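Local coordinates for protein peptidase S8 and S53, subtilisin, kexin, sedolisin (Mycobacterium smegmatis, PDB 4KG7) that probably acts as a subtilisin-like serine endopeptidase, the mycosin protease MycP3 of the type VII (ESX-3) secretion system, at residues A[76-81]-A[96-101]; A[83-88]-A[128-133]. All blocks are in the same frame, centred on the assembly; numbering follows the deposited sequence. Where two conformers were deposited one is given.

Interaction 1 (A[76-81]-A[96-101]); sequences VQPGPR and DGLTDC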
loop_
_atom_site.group_PDB
_atom_site.type_symbol
_atom_site.label_atom_id
_atom_site.label_comp_id
_atom_site.label_asym_id
_atom_site.label_seq_id
_atom_site.Cartn_x
_atom_site.Cartn_y
_atom_site.Cartn_z
ATOM N N VAL A 76 0.628 12.947 -3.597
ATOM C CA VAL A 76 1.761 13.151 -2.709
ATOM C C VAL A 76 2.144 14.607 -2.785
ATOM O O VAL A 76 2.442 15.118 -3.865
ATOM C CB VAL A 76 2.978 12.286 -3.095
ATOM C CG1 VAL A 76 4.193 12.584 -2.211
ATOM C CG2 VAL A 76 2.646 10.814 -3.012
ATOM N N GLN A 77 2.155 15.276 -1.648
ATOM C CA GLN A 77 2.533 16.687 -1.591
ATOM C C GLN A 77 4.034 16.856 -1.444
ATOM O O GLN A 77 4.594 16.520 -0.413
ATOM C CB GLN A 77 1.820 17.340 -0.407
ATOM C CG GLN A 77 1.651 18.838 -0.481
ATOM C CD GLN A 77 0.674 19.267 -1.584
ATOM O OE1 GLN A 77 -0.468 18.776 -1.697
ATOM N NE2 GLN A 77 1.126 20.163 -2.409
ATOM N N PRO A 78 4.712 17.402 -2.483
ATOM C CA PRO A 78 6.145 17.589 -2.328
ATOM C C PRO A 78 6.491 18.580 -1.236
ATOM O O PRO A 78 5.742 19.477 -0.934
ATOM C CB PRO A 78 6.599 18.119 -3.707
ATOM C CG PRO A 78 5.455 17.835 -4.642
ATOM C CD PRO A 78 4.229 17.889 -3.791
ATOM N N GLY A 79 7.646 18.375 -0.623
ATOM C CA GLY A 79 8.142 19.327 0.338
ATOM C C GLY A 79 9.577 19.016 0.664
ATOM O O GLY A 79 10.183 18.195 0.012
ATOM N N PRO A 80 10.137 19.674 1.685
ATOM C CA PRO A 80 11.554 19.434 1.984
ATOM C C PRO A 80 11.933 18.001 2.319
ATOM O O PRO A 80 13.085 17.593 2.101
ATOM C CB PRO A 80 11.831 20.346 3.177
ATOM C CG PRO A 80 10.743 21.340 3.173
ATOM C CD PRO A 80 9.556 20.762 2.489
ATOM N N ARG A 81 10.992 17.221 2.839
ATOM C CA ARG A 81 11.285 15.824 3.157
ATOM C C ARG A 81 10.905 14.886 2.014
ATOM O O ARG A 81 11.209 13.690 2.067
ATOM C CB ARG A 81 10.570 15.427 4.439
ATOM C CG ARG A 81 10.882 16.334 5.618
ATOM C CD ARG A 81 12.349 16.364 6.004
ATOM N NE ARG A 81 12.810 15.188 6.737
ATOM C CZ ARG A 81 12.779 15.036 8.060
ATOM N NH1 ARG A 81 12.299 15.990 8.850
ATOM N NH2 ARG A 81 13.230 13.913 8.595
ATOM N N ASP A 96 -1.218 16.748 -11.670
ATOM C CA ASP A 96 -0.040 15.947 -11.981
ATOM C C ASP A 96 0.206 14.834 -10.977
ATOM O O ASP A 96 1.164 14.087 -11.095
ATOM C CB ASP A 96 1.192 16.865 -12.081
ATOM C CG ASP A 96 1.467 17.669 -10.808
ATOM O OD1 ASP A 96 0.739 17.518 -9.797
ATOM O OD2 ASP A 96 2.408 18.505 -10.872
ATOM N N GLY A 97 -0.668 14.704 -9.992
ATOM C CA GLY A 97 -0.460 13.721 -8.967
ATOM C C GLY A 97 0.270 14.251 -7.744
ATOM O O GLY A 97 0.471 13.504 -6.777
ATOM N N LEU A 98 0.648 15.527 -7.772
ATOM C CA LEU A 98 1.466 16.142 -6.709
ATOM C C LEU A 98 0.649 17.078 -5.820
ATOM O O LEU A 98 1.193 17.965 -5.169
ATOM C CB LEU A 98 2.695 16.841 -7.295
ATOM C CG LEU A 98 3.588 15.932 -8.133
ATOM C CD1 LEU A 98 4.698 16.760 -8.743
ATOM C CD2 LEU A 98 4.107 14.770 -7.277
ATOM N N THR A 99 -0.657 16.845 -5.814
ATOM C CA THR A 99 -1.560 17.480 -4.884
ATOM C C THR A 99 -2.242 16.397 -4.033
ATOM O O THR A 99 -2.922 15.532 -4.547
ATOM C CB THR A 99 -2.641 18.304 -5.603
ATOM O OG1 THR A 99 -2.026 19.344 -6.365
ATOM C CG2 THR A 99 -3.563 18.902 -4.587
ATOM N N ASP A 100 -2.095 16.489 -2.719
ATOM C CA ASP A 100 -2.716 15.556 -1.806
ATOM C C ASP A 100 -3.716 16.296 -0.911
ATOM O O ASP A 100 -3.317 17.001 0.013
ATOM C CB ASP A 100 -1.616 14.907 -0.968
ATOM C CG ASP A 100 -2.142 13.860 -0.003
ATOM O OD1 ASP A 100 -3.358 13.547 -0.054
ATOM O OD2 ASP A 100 -1.342 13.386 0.829
ATOM N N CYS A 101 -4.992 16.081 -1.179
ATOM C CA CYS A 101 -6.086 16.728 -0.446
ATOM C C CYS A 101 -6.473 15.930 0.807
ATOM O O CYS A 101 -7.327 16.353 1.580
ATOM C CB CYS A 101 -7.274 16.865 -1.421
ATOM S SG CYS A 101 -8.790 17.724 -0.905
HETATM O O HOH W 1 -0.607 21.205 -4.610
HETATM O O HOH W 2 -2.502 20.103 -0.530
#
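Beside the predicted charge-relay residues Asp-73 and His-104 of this subtilisin fold, Val-76 and Gln-77, in the loop after strand 68-73, pair with Gly-97 to Asp-100, in the loop leading to helix 104-113. The backbone N of Val-76 donates to Gly-97 O at 3.2 Å. One residue on, the CA of Leu-98 lies 3.2 Å from Val-76 O in a C-H...O contact. The side chain of Gln-77 starts with CG anti to its backbone N (chi1 -157°) and then bends at chi2. Its OE1 takes an almost straight hydrogen bond from Asp-100 N (3.0 Å, 176° at the hydrogen), the donor standing tilted from the amide plane. The other branch, NE2, donates a hydrogen bond to a water that is also hydrogen-bonded to Thr-99 OG1, and both branches of the amide thereby hold the 96-101 loop. Asp-100 brings CB to 3.8 Å from Gln-77 N, while its carboxylate bonds elsewhere: OD2 to Thr-106 OG1, OD1 to Thr-74 OG1 and to the backbone N of Asp-102 and Gly-103. Within 96-101, an Asx turn joins Asp-96 OD1 to Leu-98 N. Beyond Gln-77, the side chains of Pro-78 and Leu-98 cross at about a right angle, with Pro-78 CG 4.0 Å from Leu-98 CB.

Interaction 2 (A[83-88]-A[128-133]); sequences PNVEAG and ARLISI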
loop_
_atom_site.group_PDB
_atom_site.type_symbol
_atom_site.label_atom_id
_atom_site.label_comp_id
_atom_site.label_asym_id
_atom_site.label_seq_id
_atom_site.Cartn_x
_atom_site.Cartn_y
_atom_site.Cartn_z
ATOM N N PRO A 83 11.500 15.745 -1.730
ATOM C CA PRO A 83 11.982 16.399 -2.932
ATOM C C PRO A 83 12.161 15.373 -4.068
ATOM O O PRO A 83 12.593 15.725 -5.183
ATOM C CB PRO A 83 13.347 16.908 -2.479
ATOM C CG PRO A 83 13.842 15.833 -1.564
ATOM C CD PRO A 83 12.605 15.337 -0.845
ATOM N N ASN A 84 11.895 14.097 -3.786
ATOM C CA ASN A 84 12.222 13.020 -4.711
ATOM C C ASN A 84 10.961 12.419 -5.333
ATOM O O ASN A 84 10.889 11.183 -5.523
ATOM C CB ASN A 84 13.052 11.928 -3.998
ATOM C CG ASN A 84 12.384 11.381 -2.737
ATOM O OD1 ASN A 84 11.677 12.097 -2.027
ATOM N ND2 ASN A 84 12.659 10.112 -2.432
ATOM N N VAL A 85 9.971 13.282 -5.628
ATOM C CA VAL A 85 8.681 12.810 -6.196
ATOM C C VAL A 85 8.368 13.334 -7.599
ATOM O O VAL A 85 8.349 14.551 -7.860
ATOM C CB VAL A 85 7.492 13.174 -5.295
ATOM C CG1 VAL A 85 6.246 12.393 -5.710
ATOM C CG2 VAL A 85 7.827 12.928 -3.834
ATOM N N GLU A 86 8.093 12.391 -8.481
ATOM C CA GLU A 86 7.834 12.598 -9.903
ATOM C C GLU A 86 6.319 12.557 -10.125
ATOM O O GLU A 86 5.621 11.746 -9.505
ATOM C CB GLU A 86 8.541 11.478 -10.713
ATOM C CG GLU A 86 8.230 11.428 -12.210
ATOM C CD GLU A 86 8.888 10.257 -12.943
ATOM O OE1 GLU A 86 9.704 9.525 -12.340
ATOM O OE2 GLU A 86 8.579 10.048 -14.129
ATOM N N ALA A 87 5.822 13.389 -11.027
ATOM C CA ALA A 87 4.417 13.386 -11.385
ATOM C C ALA A 87 4.025 12.115 -12.125
ATOM O O ALA A 87 4.686 11.754 -13.098
ATOM C CB ALA A 87 4.141 14.593 -12.260
ATOM N N GLY A 88 2.946 11.464 -11.682
ATOM C CA GLY A 88 2.405 10.299 -12.366
ATOM C C GLY A 88 0.957 10.464 -12.769
ATOM O O GLY A 88 0.388 9.540 -13.332
ATOM N N ALA A 128 15.689 6.051 -3.094
ATOM C CA ALA A 128 14.743 5.693 -4.142
ATOM C C ALA A 128 14.025 6.936 -4.665
ATOM O O ALA A 128 13.994 7.969 -4.009
ATOM C CB ALA A 128 13.755 4.670 -3.627
ATOM N N ARG A 129 13.460 6.835 -5.845
ATOM C CA ARG A 129 12.636 7.898 -6.398
ATOM C C ARG A 129 11.199 7.449 -6.350
ATOM O O ARG A 129 10.915 6.266 -6.413
ATOM C CB ARG A 129 13.055 8.188 -7.823
ATOM C CG ARG A 129 14.321 9.023 -7.855
ATOM C CD ARG A 129 14.724 9.401 -9.262
ATOM N NE ARG A 129 14.993 8.239 -10.123
ATOM C CZ ARG A 129 14.116 7.643 -10.940
ATOM N NH1 ARG A 129 12.853 8.045 -11.031
ATOM N NH2 ARG A 129 14.522 6.611 -11.680
ATOM N N LEU A 130 10.298 8.399 -6.190
ATOM C CA LEU A 130 8.903 8.081 -6.138
ATOM C C LEU A 130 8.196 8.651 -7.351
ATOM O O LEU A 130 8.575 9.705 -7.851
ATOM C CB LEU A 130 8.270 8.732 -4.902
ATOM C CG LEU A 130 8.832 8.233 -3.580
ATOM C CD1 LEU A 130 8.303 9.102 -2.448
ATOM C CD2 LEU A 130 8.493 6.779 -3.378
ATOM N N ILE A 131 7.188 7.935 -7.824
ATOM C CA ILE A 131 6.203 8.476 -8.783
ATOM C C ILE A 131 4.859 8.484 -8.072
ATOM O O ILE A 131 4.414 7.431 -7.553
ATOM C CB ILE A 131 6.086 7.609 -10.046
ATOM C CG1 ILE A 131 7.408 7.557 -10.794
ATOM C CG2 ILE A 131 5.000 8.160 -10.962
ATOM C CD1 ILE A 131 7.464 6.425 -11.790
ATOM N N SER A 132 4.212 9.648 -8.026
ATOM C CA SER A 132 2.883 9.762 -7.417
ATOM C C SER A 132 1.772 9.761 -8.460
ATOM O O SER A 132 1.726 10.630 -9.316
ATOM C CB SER A 132 2.756 11.060 -6.653
ATOM O OG SER A 132 1.459 11.146 -6.127
ATOM N N ILE A 133 0.871 8.790 -8.347
ATOM C CA ILE A 133 -0.323 8.694 -9.198
ATOM C C ILE A 133 -1.516 8.828 -8.260
ATOM O O ILE A 133 -1.725 7.980 -7.374
ATOM C CB ILE A 133 -0.399 7.334 -9.925
ATOM C CG1 ILE A 133 0.804 7.168 -10.857
ATOM C CG2 ILE A 133 -1.687 7.214 -10.725
ATOM C CD1 ILE A 133 0.930 5.759 -11.410
#
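Strands 85-88 and 129-133 run parallel, their axes 4.5 Å apart and inclined by 31°, with Val-85, Glu-86 and Ala-87 paired with Leu-130, Ile-131 and Ser-132. Hydrogen bonds alternate in direction between them: Leu-130 N gives to Asn-84 O, Glu-86 N to Leu-130 O at 2.8 Å, and Ser-132 N to Glu-86 O, while the last, from Gly-88 N to Ser-132 O, is bent and weak. The Asn-84 side chain adds a further bond where the strands begin. Its CG sits between the backbone N and the carbonyl carbon (chi1 55°), and ND2 donates to Ala-128 O at 3.0 Å, the acceptor lying close to the amide plane; a second acceptor for ND2 is Ala-113 O of helix 104-113. That helix connects the two strands as a beta-alpha-beta crossover at the edge of the parallel subtilisin sheet, strand 85-90 being the outermost on this side. Leu-130 packs against Ala-109, Ile-112 and Ala-113 of the same helix. On this face Val-85 meets its neighbours with both methyls: CG2 is 4.1 Å from Leu-130 CD1, and CG1 is 3.9 Å from Ser-132 CB. On the other face Glu-86, in the conformer given, one of two deposited, lies side by side with Ile-131, pointing the same way, and its OE1 comes 3.4 Å from CG1 of Ile-131. The same OE1 approaches the edge of the Arg-129 guanidinium, 3.7 Å from NH1, a long and doubtful salt bridge. Farther along, CG2 of Ile-131 rests 3.6 Å from the CA of Gly-88.

Overall arrangement
The segments alternate along the chain, 76-81, 83-88, 96-101 and then 128-133, and the centres of interactions 1 and 2 are about 9 Å apart. Strand 85-90 lies between the two loops of interaction 1 in sequence and supplies one partner of interaction 2; helix 104-113 then leads from the second loop towards strand 129-134. The contacts meet directly: Ser-132 OG forms a probable hydrogen bond with Gly-97 O, at 2.6 Å, and Leu-98 CD2 packs on Val-85 CG1. The paired loops thus rest on edge strand 85-90 and its neighbour 129-134, near the predicted charge-relay residues Asp-73, at the end of strand 68-73, and His-104, at the start of helix 104-113.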